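Local coordinates for protein beta-galacturonidase (Eisenbergiella tayi, PDB 6NCW) that acts as a glycoside hydrolase family 2 beta-galacturonidase, cleaving beta-linked galacturonic acid from its conjugates, at residues A292-L297 with D324-L329; L297-D302 with L543-V548; A305-T310 with G506-Q511; R525-N530 with V535-R540. All blocks are in the same frame, centred on the assembly; numbering follows the deposited sequence.

Contact 1: residues A292-L297 with D324-L329; sequences AMQHDL and DEQGIL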
loop_
_atom_site.group_PDB
_atom_site.type_symbol
_atom_site.label_atom_id
_atom_site.label_comp_id
_atom_site.label_asym_id
_atom_site.label_seq_id
_atom_site.Cartn_x
_atom_site.Cartn_y
_atom_site.Cartn_z
ATOM N N ALA A 292 13.603 -20.742 1.769
ATOM C CA ALA A 292 12.370 -20.130 2.239
ATOM C C ALA A 292 11.929 -20.739 3.566
ATOM O O ALA A 292 11.423 -20.026 4.450
ATOM C CB ALA A 292 11.278 -20.282 1.178
ATOM N N MET A 293 12.128 -22.051 3.720
ATOM C CA MET A 293 11.859 -22.725 4.988
ATOM C C MET A 293 12.674 -22.128 6.109
ATOM O O MET A 293 12.142 -21.799 7.171
ATOM C CB MET A 293 12.189 -24.213 4.878
ATOM C CG MET A 293 11.249 -24.966 3.994
ATOM S SD MET A 293 11.726 -26.710 3.904
ATOM C CE MET A 293 10.385 -27.270 2.851
ATOM N N GLN A 294 13.993 -22.054 5.914
ATOM C CA GLN A 294 14.864 -21.555 6.964
ATOM C C GLN A 294 14.573 -20.090 7.258
ATOM O O GLN A 294 14.633 -19.657 8.416
ATOM C CB GLN A 294 16.333 -21.765 6.571
ATOM C CG GLN A 294 17.328 -21.401 7.654
ATOM C CD GLN A 294 17.008 -22.050 8.993
ATOM O OE1 GLN A 294 16.312 -23.063 9.054
ATOM N NE2 GLN A 294 17.516 -21.464 10.073
ATOM N N HIS A 295 14.226 -19.313 6.229
ATOM C CA HIS A 295 13.853 -17.920 6.464
ATOM C C HIS A 295 12.646 -17.825 7.401
ATOM O O HIS A 295 12.668 -17.062 8.374
ATOM C CB HIS A 295 13.566 -17.214 5.143
ATOM C CG HIS A 295 13.496 -15.731 5.276
ATOM N ND1 HIS A 295 12.304 -15.043 5.354
ATOM C CD2 HIS A 295 14.476 -14.807 5.405
ATOM C CE1 HIS A 295 12.553 -13.752 5.488
ATOM N NE2 HIS A 295 13.861 -13.584 5.542
ATOM N N ASP A 296 11.595 -18.612 7.135
ATOM C CA ASP A 296 10.475 -18.712 8.073
ATOM C C ASP A 296 10.953 -19.124 9.466
ATOM O O ASP A 296 10.533 -18.543 10.475
ATOM C CB ASP A 296 9.424 -19.710 7.581
ATOM C CG ASP A 296 8.537 -19.157 6.452
ATOM O OD1 ASP A 296 8.764 -18.019 5.967
ATOM O OD2 ASP A 296 7.613 -19.899 6.028
ATOM N N LEU A 297 11.806 -20.151 9.547
ATOM C CA LEU A 297 12.207 -20.642 10.860
ATOM C C LEU A 297 12.956 -19.569 11.642
ATOM O O LEU A 297 12.768 -19.441 12.859
ATOM C CB LEU A 297 13.037 -21.920 10.725
ATOM C CG LEU A 297 12.145 -23.127 10.431
ATOM C CD1 LEU A 297 12.925 -24.418 10.188
ATOM C CD2 LEU A 297 11.163 -23.291 11.572
ATOM N N ASP A 324 14.204 -30.596 13.695
ATOM C CA ASP A 324 15.079 -31.501 14.450
ATOM C C ASP A 324 16.403 -30.838 14.801
ATOM O O ASP A 324 16.821 -30.837 15.964
ATOM C CB ASP A 324 15.355 -32.776 13.645
ATOM C CG ASP A 324 14.126 -33.622 13.438
ATOM O OD1 ASP A 324 13.143 -33.460 14.198
ATOM O OD2 ASP A 324 14.140 -34.449 12.496
ATOM N N GLU A 325 17.089 -30.278 13.789
ATOM C CA GLU A 325 18.400 -29.657 13.985
ATOM C C GLU A 325 18.356 -28.412 14.859
ATOM O O GLU A 325 19.381 -28.062 15.450
ATOM C CB GLU A 325 19.026 -29.288 12.636
ATOM C CG GLU A 325 19.409 -30.504 11.825
ATOM C CD GLU A 325 19.911 -30.175 10.435
ATOM O OE1 GLU A 325 19.714 -31.013 9.533
ATOM O OE2 GLU A 325 20.519 -29.101 10.239
ATOM N N GLN A 326 17.215 -27.718 14.947
ATOM C CA GLN A 326 17.163 -26.470 15.699
ATOM C C GLN A 326 16.379 -26.584 17.002
ATOM O O GLN A 326 16.253 -25.594 17.724
ATOM C CB GLN A 326 16.603 -25.350 14.805
ATOM C CG GLN A 326 17.599 -24.981 13.685
ATOM C CD GLN A 326 17.042 -24.007 12.616
ATOM O OE1 GLN A 326 17.327 -22.819 12.644
ATOM N NE2 GLN A 326 16.304 -24.532 11.654
ATOM N N GLY A 327 15.891 -27.768 17.348
ATOM C CA GLY A 327 15.231 -27.944 18.628
ATOM C C GLY A 327 13.836 -27.373 18.680
ATOM O O GLY A 327 13.384 -26.958 19.748
ATOM N N ILE A 328 13.143 -27.326 17.548
ATOM C CA ILE A 328 11.794 -26.774 17.472
ATOM C C ILE A 328 10.806 -27.929 17.595
ATOM O O ILE A 328 10.905 -28.906 16.854
ATOM C CB ILE A 328 11.602 -25.991 16.158
ATOM C CG1 ILE A 328 12.539 -24.771 16.135
ATOM C CG2 ILE A 328 10.148 -25.556 15.984
ATOM C CD1 ILE A 328 12.658 -24.081 14.791
ATOM N N LEU A 329 9.869 -27.830 18.539
ATOM C CA LEU A 329 8.882 -28.884 18.743
ATOM C C LEU A 329 7.769 -28.798 17.703
ATOM O O LEU A 329 7.323 -27.710 17.332
ATOM C CB LEU A 329 8.297 -28.789 20.154
ATOM C CG LEU A 329 9.349 -28.946 21.264
ATOM C CD1 LEU A 329 8.830 -28.416 22.586
ATOM C CD2 LEU A 329 9.761 -30.414 21.373
#
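Gln294 and Gln326 meet amide to amide, each giving an N-H to the other's carbonyl, so a closed pair of hydrogen bonds joins helix 290-302 to the end of helix 317-326. Gln294 NE2 reaches Gln326 OE1 at 2.9 Å with a nearly straight N-H...O angle of 167°. In return Gln326 NE2 reaches Gln294 OE1 at 3.0 Å, landing on a lone pair in the carbonyl plane but at a more bent angle. The two amides are not coplanar; their planes are twisted 36° apart. Gln294 turns its amide across the gap with a bend at chi2 (51°), whereas Gln326 comes from the opposite direction on an extended chain. Both ends of the Gln326 amide have further partners: Lys301 NZ at OE1 and the backbone O of Leu322 at NE2. Its rotation is therefore fixed, and its buried polar atoms are satisfied.

The apolar part lies beside this pair. Leu297 splits its two methyls between the partners: CD2 packs on Ile328 CD1 at 3.6 Å, while CD1 lies 3.7 Å from Gln326 NE2, a plain van der Waals touch.

Gly327 leaves the helix with positive phi, closing a Schellman motif, and the chain goes on into strand 329-333. Helix 317-326 thus connects parallel strands 307-309 and 329-333, the beta-alpha-beta unit of a TIM barrel, and the contact packs that helix against its neighbour in the outer layer.

Contact 2: residues L297-D302 with L543-V548; sequences LMLIKD and LAYEVV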
loop_
_atom_site.group_PDB
_atom_site.type_symbol
_atom_site.label_atom_id
_atom_site.label_comp_id
_atom_site.label_asym_id
_atom_site.label_seq_id
_atom_site.Cartn_x
_atom_site.Cartn_y
_atom_site.Cartn_z
ATOM N N LEU A 297 11.806 -20.151 9.547
ATOM C CA LEU A 297 12.207 -20.642 10.860
ATOM C C LEU A 297 12.956 -19.569 11.642
ATOM O O LEU A 297 12.768 -19.441 12.859
ATOM C CB LEU A 297 13.037 -21.920 10.725
ATOM C CG LEU A 297 12.145 -23.127 10.431
ATOM C CD1 LEU A 297 12.925 -24.418 10.188
ATOM C CD2 LEU A 297 11.163 -23.291 11.572
ATOM N N MET A 298 13.770 -18.759 10.955
ATOM C CA MET A 298 14.501 -17.696 11.639
ATOM C C MET A 298 13.572 -16.589 12.130
ATOM O O MET A 298 13.813 -16.017 13.197
ATOM C CB MET A 298 15.598 -17.132 10.723
ATOM C CG MET A 298 16.698 -18.144 10.445
ATOM S SD MET A 298 18.130 -17.483 9.560
ATOM C CE MET A 298 17.380 -16.807 8.041
ATOM N N LEU A 299 12.503 -16.277 11.387
ATOM C CA LEU A 299 11.528 -15.334 11.908
ATOM C C LEU A 299 10.821 -15.919 13.120
ATOM O O LEU A 299 10.682 -15.254 14.155
ATOM C CB LEU A 299 10.517 -14.950 10.823
ATOM C CG LEU A 299 11.094 -14.203 9.625
ATOM C CD1 LEU A 299 10.017 -13.969 8.522
ATOM C CD2 LEU A 299 11.695 -12.878 10.074
ATOM N N ILE A 300 10.420 -17.186 13.021
ATOM C CA ILE A 300 9.710 -17.843 14.113
ATOM C C ILE A 300 10.586 -17.920 15.366
ATOM O O ILE A 300 10.117 -17.666 16.485
ATOM C CB ILE A 300 9.215 -19.222 13.629
ATOM C CG1 ILE A 300 8.105 -19.018 12.568
ATOM C CG2 ILE A 300 8.758 -20.075 14.777
ATOM C CD1 ILE A 300 7.662 -20.305 11.850
ATOM N N LYS A 301 11.884 -18.195 15.198
ATOM C CA LYS A 301 12.801 -18.149 16.342
ATOM C C LYS A 301 12.967 -16.723 16.873
ATOM O O LYS A 301 13.043 -16.519 18.085
ATOM C CB LYS A 301 14.164 -18.749 15.965
ATOM C CG LYS A 301 14.162 -20.266 15.925
ATOM C CD LYS A 301 15.292 -20.865 15.059
ATOM C CE LYS A 301 16.669 -20.265 15.360
ATOM N NZ LYS A 301 17.800 -20.969 14.624
ATOM N N ASP A 302 13.032 -15.725 15.982
ATOM C CA ASP A 302 13.125 -14.332 16.419
ATOM C C ASP A 302 11.922 -13.930 17.264
ATOM O O ASP A 302 12.050 -13.122 18.194
ATOM C CB ASP A 302 13.263 -13.405 15.200
ATOM C CG ASP A 302 13.493 -11.932 15.586
ATOM O OD1 ASP A 302 12.655 -11.074 15.230
ATOM O OD2 ASP A 302 14.500 -11.636 16.268
ATOM N N LEU A 543 2.374 -4.942 12.801
ATOM C CA LEU A 543 2.645 -4.299 14.087
ATOM C C LEU A 543 2.608 -5.314 15.230
ATOM O O LEU A 543 3.470 -5.289 16.115
ATOM C CB LEU A 543 1.659 -3.154 14.352
ATOM C CG LEU A 543 1.644 -1.931 13.420
ATOM C CD1 LEU A 543 0.549 -0.954 13.829
ATOM C CD2 LEU A 543 2.995 -1.222 13.455
ATOM N N ALA A 544 1.639 -6.239 15.204
ATOM C CA ALA A 544 1.518 -7.265 16.236
ATOM C C ALA A 544 2.765 -8.133 16.378
ATOM O O ALA A 544 2.874 -8.868 17.358
ATOM C CB ALA A 544 0.315 -8.167 15.948
ATOM N N TYR A 545 3.705 -8.072 15.440
ATOM C CA TYR A 545 4.907 -8.886 15.553
ATOM C C TYR A 545 5.665 -8.558 16.835
ATOM O O TYR A 545 6.159 -9.462 17.524
ATOM C CB TYR A 545 5.763 -8.666 14.307
ATOM C CG TYR A 545 7.052 -9.448 14.160
ATOM C CD1 TYR A 545 8.183 -9.129 14.912
ATOM C CD2 TYR A 545 7.174 -10.429 13.177
ATOM C CE1 TYR A 545 9.367 -9.799 14.735
ATOM C CE2 TYR A 545 8.353 -11.098 12.986
ATOM C CZ TYR A 545 9.442 -10.791 13.764
ATOM O OH TYR A 545 10.607 -11.472 13.556
ATOM N N GLU A 546 5.719 -7.274 17.198
ATOM C CA GLU A 546 6.462 -6.883 18.395
ATOM C C GLU A 546 5.728 -7.278 19.673
ATOM O O GLU A 546 6.366 -7.507 20.703
ATOM C CB GLU A 546 6.741 -5.380 18.377
ATOM C CG GLU A 546 7.698 -4.956 17.263
ATOM C CD GLU A 546 9.048 -5.673 17.358
ATOM O OE1 GLU A 546 9.540 -6.205 16.327
ATOM O OE2 GLU A 546 9.607 -5.722 18.477
ATOM N N VAL A 547 4.399 -7.386 19.615
ATOM C CA VAL A 547 3.610 -7.834 20.760
ATOM C C VAL A 547 3.845 -9.317 21.034
ATOM O O VAL A 547 3.985 -9.738 22.193
ATOM C CB VAL A 547 2.120 -7.532 20.505
ATOM C CG1 VAL A 547 1.223 -8.505 21.272
ATOM C CG2 VAL A 547 1.800 -6.120 20.924
ATOM N N VAL A 548 3.863 -10.139 19.978
ATOM C CA VAL A 548 4.127 -11.568 20.141
ATOM C C VAL A 548 5.551 -11.789 20.632
ATOM O O VAL A 548 5.797 -12.598 21.533
ATOM C CB VAL A 548 3.866 -12.319 18.822
ATOM C CG1 VAL A 548 4.334 -13.751 18.944
ATOM C CG2 VAL A 548 2.363 -12.294 18.456
#
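Tyr545 and Asp302 share the polar bond of this contact: the phenol OH donates to Asp302 OD1 at 2.7 Å. The carboxylate oxygen receives it on its anti lone pair, the one turned away from OD2, and sits at the ring edge in the plane of the tyrosine. The two side chains cross at about a right angle, with carboxylate and ring planes 36° apart. Tyr545 holds CG anti to its own backbone nitrogen (chi1 -178°), which carries the ring off helix 544-553 toward the last turn of helix 290-302.

Van der Waals contact is slight: the CD2 methyl of Leu299, one turn earlier than Asp302, comes to 3.9 Å from Tyr545 OH. Leu299 also packs on Pro47 of a neighbouring subunit.

The charges lie with Asp302. Lys549 NZ makes a salt bridge to OD1 and Arg553 NH2 one to OD2, both from further along helix 544-553. One buried carboxylate at the C-terminal end of helix 290-302 is thus gripped by three residues of a single helix. Two cations and a donated phenol proton would probably keep Asp302 ionised, despite its burial and the likely unfavourable pull of the helix end.

Contact 3: residues A305-T310 with G506-Q511; sequences ANSIRT and GVYIWQ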
loop_
_atom_site.group_PDB
_atom_site.type_symbol
_atom_site.label_atom_id
_atom_site.label_comp_id
_atom_site.label_asym_id
_atom_site.label_seq_id
_atom_site.Cartn_x
_atom_site.Cartn_y
_atom_site.Cartn_z
ATOM N N ALA A 305 9.336 -18.209 19.636
ATOM C CA ALA A 305 8.597 -19.460 19.637
ATOM C C ALA A 305 9.524 -20.646 19.850
ATOM O O ALA A 305 10.722 -20.606 19.532
ATOM C CB ALA A 305 7.826 -19.639 18.325
ATOM N N ASN A 306 8.958 -21.714 20.399
ATOM C CA ASN A 306 9.689 -22.965 20.484
ATOM C C ASN A 306 8.971 -24.084 19.755
ATOM O O ASN A 306 9.417 -25.229 19.815
ATOM C CB ASN A 306 9.952 -23.350 21.948
ATOM C CG ASN A 306 8.680 -23.578 22.750
ATOM O OD1 ASN A 306 7.595 -23.775 22.194
ATOM N ND2 ASN A 306 8.811 -23.557 24.083
ATOM N N SER A 307 7.870 -23.793 19.067
ATOM C CA SER A 307 7.093 -24.890 18.513
ATOM C C SER A 307 6.286 -24.433 17.300
ATOM O O SER A 307 5.903 -23.263 17.183
ATOM C CB SER A 307 6.185 -25.489 19.588
ATOM O OG SER A 307 5.540 -26.654 19.112
ATOM N N ILE A 308 6.049 -25.374 16.391
ATOM C CA ILE A 308 5.237 -25.153 15.202
ATOM C C ILE A 308 4.199 -26.266 15.102
ATOM O O ILE A 308 4.459 -27.415 15.471
ATOM C CB ILE A 308 6.099 -25.092 13.926
ATOM C CG1 ILE A 308 6.888 -23.797 13.901
ATOM C CG2 ILE A 308 5.246 -25.233 12.671
ATOM C CD1 ILE A 308 7.971 -23.803 12.887
ATOM N N ARG A 309 3.017 -25.907 14.619
ATOM C CA ARG A 309 1.916 -26.816 14.367
ATOM C C ARG A 309 1.656 -26.808 12.863
ATOM O O ARG A 309 1.443 -25.739 12.274
ATOM C CB ARG A 309 0.679 -26.369 15.167
ATOM C CG ARG A 309 -0.577 -27.107 14.807
ATOM C CD ARG A 309 -1.775 -26.831 15.707
ATOM N NE ARG A 309 -2.885 -27.555 15.092
ATOM C CZ ARG A 309 -4.035 -27.016 14.698
ATOM N NH1 ARG A 309 -4.306 -25.734 14.942
ATOM N NH2 ARG A 309 -4.930 -27.785 14.083
ATOM N N THR A 310 1.677 -27.993 12.243
ATOM C CA THR A 310 1.584 -28.145 10.783
ATOM C C THR A 310 0.120 -28.098 10.312
ATOM O O THR A 310 -0.467 -29.090 9.867
ATOM C CB THR A 310 2.242 -29.460 10.355
ATOM O OG1 THR A 310 1.490 -30.565 10.871
ATOM C CG2 THR A 310 3.667 -29.589 10.883
ATOM N N GLY A 506 0.069 -24.197 27.011
ATOM C CA GLY A 506 0.553 -23.197 26.079
ATOM C C GLY A 506 -0.406 -23.015 24.913
ATOM O O GLY A 506 -1.581 -23.367 25.002
ATOM N N VAL A 507 0.136 -22.480 23.813
ATOM C CA VAL A 507 -0.671 -21.887 22.747
ATOM C C VAL A 507 0.068 -21.997 21.415
ATOM O O VAL A 507 1.300 -21.894 21.362
ATOM C CB VAL A 507 -0.994 -20.400 23.063
ATOM C CG1 VAL A 507 0.296 -19.608 23.283
ATOM C CG2 VAL A 507 -1.778 -19.758 21.914
ATOM N N TYR A 508 -0.696 -22.199 20.328
ATOM C CA TYR A 508 -0.231 -21.929 18.968
ATOM C C TYR A 508 -1.026 -20.758 18.422
ATOM O O TYR A 508 -2.252 -20.837 18.285
ATOM C CB TYR A 508 -0.376 -23.127 18.024
ATOM C CG TYR A 508 0.513 -24.282 18.356
ATOM C CD1 TYR A 508 0.028 -25.362 19.093
ATOM C CD2 TYR A 508 1.846 -24.305 17.944
ATOM C CE1 TYR A 508 0.847 -26.433 19.425
ATOM C CE2 TYR A 508 2.669 -25.377 18.259
ATOM C CZ TYR A 508 2.167 -26.433 19.012
ATOM O OH TYR A 508 2.974 -27.501 19.339
ATOM N N ILE A 509 -0.318 -19.676 18.114
ATOM C CA ILE A 509 -0.937 -18.545 17.441
ATOM C C ILE A 509 -1.407 -18.953 16.050
ATOM O O ILE A 509 -0.673 -19.593 15.279
ATOM C CB ILE A 509 0.051 -17.370 17.380
ATOM C CG1 ILE A 509 0.248 -16.797 18.796
ATOM C CG2 ILE A 509 -0.485 -16.276 16.465
ATOM C CD1 ILE A 509 1.464 -15.947 18.965
ATOM N N TRP A 510 -2.635 -18.578 15.720
ATOM C CA TRP A 510 -3.108 -18.623 14.346
ATOM C C TRP A 510 -2.931 -17.219 13.784
ATOM O O TRP A 510 -3.659 -16.306 14.186
ATOM C CB TRP A 510 -4.575 -19.061 14.248
ATOM C CG TRP A 510 -4.972 -19.086 12.804
ATOM C CD1 TRP A 510 -5.395 -18.027 12.046
ATOM C CD2 TRP A 510 -4.865 -20.212 11.899
ATOM N NE1 TRP A 510 -5.590 -18.427 10.739
ATOM C CE2 TRP A 510 -5.270 -19.761 10.624
ATOM C CE3 TRP A 510 -4.478 -21.554 12.055
ATOM C CZ2 TRP A 510 -5.312 -20.607 9.506
ATOM C CZ3 TRP A 510 -4.523 -22.398 10.946
ATOM C CH2 TRP A 510 -4.935 -21.911 9.683
ATOM N N GLN A 511 -1.974 -17.023 12.863
ATOM C CA GLN A 511 -1.049 -18.020 12.363
ATOM C C GLN A 511 0.236 -17.282 12.004
ATOM O O GLN A 511 0.326 -16.086 12.179
ATOM C CB GLN A 511 -1.619 -18.787 11.146
ATOM C CG GLN A 511 -1.883 -17.913 9.921
ATOM C CD GLN A 511 -2.255 -18.719 8.672
ATOM O OE1 GLN A 511 -1.684 -19.807 8.405
ATOM N NE2 GLN A 511 -3.223 -18.196 7.902
#
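Tyr508 puts one ring face under Arg309 and its hydroxyl against Ser307, its ring running across from strand 504-509 to strand 307-309. CB sets the direction: with CG beside the backbone nitrogen (chi1 -67°), the ring is sent toward the other strand. CG is already 3.8 Å from Arg309 CB, and CD2 is slightly nearer to the same atom, at 3.7 Å. That methylene sits over the centre of one face, 3.7 Å from the ring centroid and 14° off the normal, a well-centred CH-pi contact. On the other ring branch CD1 meets Arg309 CD at 4.1 Å.

The two strands belong to the TIM barrel but are not direct partners. Strand 268-276 runs between them, parallel to both, and their axes pass 7.8 Å apart with a crossing angle of -58°. The tyrosine spans this separation, and Trp331 of strand 329-333 also packs on it.

Further out, CE2 has Ser307 OG at 3.3 Å, with the serine oxygen at the ring edge and near its plane; CE2 also touches the backbone carbonyl carbon of Ile308, approached obliquely, at 3.6 Å. The tip, OH, closes to 2.7 Å from Ser307 OG. Tyr371 OH and Leu329 O join the cluster, the former bonded to Tyr508 OH and the latter to Ser307 OG, so each hydroxyl has two polar neighbours inside the barrel. Arg309, having laid CB on the ring, carries on extended to its guanidinium, which bonds to Asn377 OD1 and makes salt bridges to Glu465 and Glu333; Asn377 and Glu465 both belong to the galacturonate-binding site.

Contact 4: residues R525-N530 with V535-R540; sequences RPRTMN and VDEYRR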
loop_
_atom_site.group_PDB
_atom_site.type_symbol
_atom_site.label_atom_id
_atom_site.label_comp_id
_atom_site.label_asym_id
_atom_site.label_seq_id
_atom_site.Cartn_x
_atom_site.Cartn_y
_atom_site.Cartn_z
ATOM N N ARG A 525 -12.881 -13.515 3.700
ATOM C CA ARG A 525 -11.423 -13.592 3.596
ATOM C C ARG A 525 -10.925 -12.472 2.693
ATOM O O ARG A 525 -10.732 -12.679 1.485
ATOM C CB ARG A 525 -10.978 -14.959 3.069
ATOM C CG ARG A 525 -11.212 -16.112 4.020
ATOM C CD ARG A 525 -10.308 -15.996 5.221
ATOM N NE ARG A 525 -10.483 -17.087 6.188
ATOM C CZ ARG A 525 -11.273 -17.016 7.259
ATOM N NH1 ARG A 525 -11.966 -15.903 7.492
ATOM N NH2 ARG A 525 -11.358 -18.045 8.105
ATOM N N PRO A 526 -10.704 -11.275 3.244
ATOM C CA PRO A 526 -10.175 -10.166 2.436
ATOM C C PRO A 526 -8.994 -10.611 1.584
ATOM O O PRO A 526 -8.127 -11.371 2.032
ATOM C CB PRO A 526 -9.747 -9.130 3.489
ATOM C CG PRO A 526 -10.633 -9.405 4.674
ATOM C CD PRO A 526 -10.883 -10.913 4.658
ATOM N N ARG A 527 -8.978 -10.135 0.333
ATOM C CA ARG A 527 -7.938 -10.442 -0.646
ATOM C C ARG A 527 -7.901 -11.919 -1.040
ATOM O O ARG A 527 -6.899 -12.368 -1.617
ATOM C CB ARG A 527 -6.544 -10.026 -0.144
ATOM C CG ARG A 527 -6.471 -8.660 0.573
ATOM C CD ARG A 527 -5.012 -8.319 0.872
ATOM N NE ARG A 527 -4.501 -9.207 1.900
ATOM C CZ ARG A 527 -3.265 -9.679 1.942
ATOM N NH1 ARG A 527 -2.387 -9.332 1.004
ATOM N NH2 ARG A 527 -2.902 -10.502 2.923
ATOM N N THR A 528 -8.962 -12.688 -0.751
ATOM C CA THR A 528 -8.946 -14.150 -0.886
ATOM C C THR A 528 -7.680 -14.704 -0.218
ATOM O O THR A 528 -6.903 -15.490 -0.790
ATOM C CB THR A 528 -9.070 -14.584 -2.358
ATOM O OG1 THR A 528 -10.247 -14.003 -2.926
ATOM C CG2 THR A 528 -9.219 -16.109 -2.503
ATOM N N MET A 529 -7.454 -14.218 1.002
ATOM C CA MET A 529 -6.348 -14.611 1.863
ATOM C C MET A 529 -6.918 -14.804 3.252
ATOM O O MET A 529 -7.894 -14.144 3.616
ATOM C CB MET A 529 -5.239 -13.545 1.952
ATOM C CG MET A 529 -4.595 -13.157 0.645
ATOM S SD MET A 529 -3.482 -14.398 -0.059
ATOM C CE MET A 529 -2.084 -14.287 1.061
ATOM N N ASN A 530 -6.313 -15.708 4.019
ATOM C CA ASN A 530 -6.474 -15.696 5.469
ATOM C C ASN A 530 -5.445 -14.704 5.993
ATOM O O ASN A 530 -4.241 -14.877 5.762
ATOM C CB ASN A 530 -6.276 -17.094 6.067
ATOM C CG ASN A 530 -6.568 -17.154 7.583
ATOM O OD1 ASN A 530 -5.919 -16.479 8.378
ATOM N ND2 ASN A 530 -7.525 -17.986 7.974
ATOM N N VAL A 535 3.124 -12.178 10.258
ATOM C CA VAL A 535 3.803 -11.564 9.122
ATOM C C VAL A 535 2.860 -11.715 7.935
ATOM O O VAL A 535 1.995 -12.592 7.948
ATOM C CB VAL A 535 5.194 -12.184 8.829
ATOM C CG1 VAL A 535 6.126 -12.040 10.032
ATOM C CG2 VAL A 535 5.101 -13.682 8.369
ATOM N N ASP A 536 2.977 -10.835 6.931
ATOM C CA ASP A 536 2.107 -10.997 5.767
ATOM C C ASP A 536 2.662 -12.079 4.831
ATOM O O ASP A 536 3.650 -12.759 5.139
ATOM C CB ASP A 536 1.867 -9.656 5.064
ATOM C CG ASP A 536 3.013 -9.189 4.176
ATOM O OD1 ASP A 536 4.151 -9.720 4.220
ATOM O OD2 ASP A 536 2.753 -8.241 3.398
ATOM N N GLU A 537 2.004 -12.279 3.683
ATOM C CA GLU A 537 2.429 -13.382 2.822
ATOM C C GLU A 537 3.846 -13.169 2.315
ATOM O O GLU A 537 4.526 -14.143 2.011
ATOM C CB GLU A 537 1.452 -13.599 1.653
ATOM C CG GLU A 537 1.334 -12.435 0.636
ATOM C CD GLU A 537 0.312 -11.380 1.062
ATOM O OE1 GLU A 537 0.090 -11.227 2.285
ATOM O OE2 GLU A 537 -0.279 -10.707 0.175
ATOM N N TYR A 538 4.332 -11.925 2.277
ATOM C CA TYR A 538 5.703 -11.665 1.884
ATOM C C TYR A 538 6.643 -11.610 3.075
ATOM O O TYR A 538 7.761 -11.123 2.933
ATOM C CB TYR A 538 5.789 -10.387 1.052
ATOM C CG TYR A 538 5.006 -10.514 -0.239
ATOM C CD1 TYR A 538 5.490 -11.293 -1.280
ATOM C CD2 TYR A 538 3.779 -9.872 -0.407
ATOM C CE1 TYR A 538 4.780 -11.435 -2.469
ATOM C CE2 TYR A 538 3.047 -10.005 -1.594
ATOM C CZ TYR A 538 3.572 -10.805 -2.625
ATOM O OH TYR A 538 2.895 -10.982 -3.809
ATOM N N ARG A 539 6.212 -12.128 4.230
ATOM C CA ARG A 539 7.014 -12.272 5.445
ATOM C C ARG A 539 7.391 -10.921 6.058
ATOM O O ARG A 539 8.388 -10.821 6.799
ATOM C CB ARG A 539 8.273 -13.129 5.202
ATOM C CG ARG A 539 8.050 -14.655 5.344
ATOM C CD ARG A 539 6.936 -15.190 4.435
ATOM N NE ARG A 539 6.801 -16.640 4.549
ATOM C CZ ARG A 539 5.845 -17.378 3.973
ATOM N NH1 ARG A 539 4.911 -16.828 3.199
ATOM N NH2 ARG A 539 5.835 -18.690 4.167
ATOM N N ARG A 540 6.612 -9.879 5.762
ATOM C CA ARG A 540 6.821 -8.550 6.334
ATOM C C ARG A 540 6.139 -8.472 7.697
ATOM O O ARG A 540 4.960 -8.825 7.811
ATOM C CB ARG A 540 6.275 -7.464 5.413
ATOM C CG ARG A 540 6.984 -7.413 4.045
ATOM C CD ARG A 540 6.431 -6.271 3.167
ATOM N NE ARG A 540 5.056 -6.520 2.703
ATOM C CZ ARG A 540 4.455 -5.815 1.753
ATOM N NH1 ARG A 540 5.103 -4.802 1.176
ATOM N NH2 ARG A 540 3.204 -6.103 1.402
#
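Met529 and Glu537 are where the backbones come nearest, their CA atoms 8.9 Å apart, with Glu537 inside a type I turn that runs from Asp536 to Arg539. Across this gap Arg527 grips the Glu537 carboxylate end-on in a salt bridge. NH1 reaches OE2 at 2.6 Å, using the syn lone pair of that oxygen, which lies somewhat out of the guanidinium plane. NH2 takes OE1 at 3.1 Å, with OE1 lying in that plane. The two flat groups are turned 40° from each other. Arg527 NH2 is also shared with Asp514 OD2 and Asn531 OD1, which further fixes the rotation of the guanidinium. Met529 folds back at chi2 and chi3, so its side chain lies alongside the salt bridge, with CG over one face of the Arg527 guanidinium, toward the rim, and CE touching Glu537 CB at 3.7 Å.

Asp536, the first residue of the turn, is tied to Arg540 just beyond it. Its OD1 accepts Arg540 N at 2.9 Å, while OD2 takes both NE and NH2 of Arg540, each at 3.0 Å. Arg539 NH1 bonds to the backbone O of Glu537.

Arg525 and Asn530, which bind galacturonate, bracket this arginine and methionine. Strand 529-530 pairs antiparallel with strand 515-516, Tyr474 of a neighbouring subunit packs on Arg527 and Met529, and the turn precedes helix 544-553 while its Arg539 bridges to Asp296 on helix 290-302.

Overall arrangement
Following the chain from the N terminus, helix 290-302 comes first and serves both contact 1 and contact 2, which share Leu297. Strand 307-309 follows, then helix 317-326, where contact 1 closes its short loop after 26 residues. Contact 3 opens inside that loop and closes much later at 506-511, so the two cross; contacts 1 and 2 cross as well. Contact 4 closes a tight four-residue loop in series after contact 3. Finally 543-548 closes contact 2, whose long loop encloses contacts 3 and 4. Together they tie the barrel's outer helices, its interior and the loop region preceding helix 544-553, with Asn530 bonded to Trp510 between contacts 3 and 4.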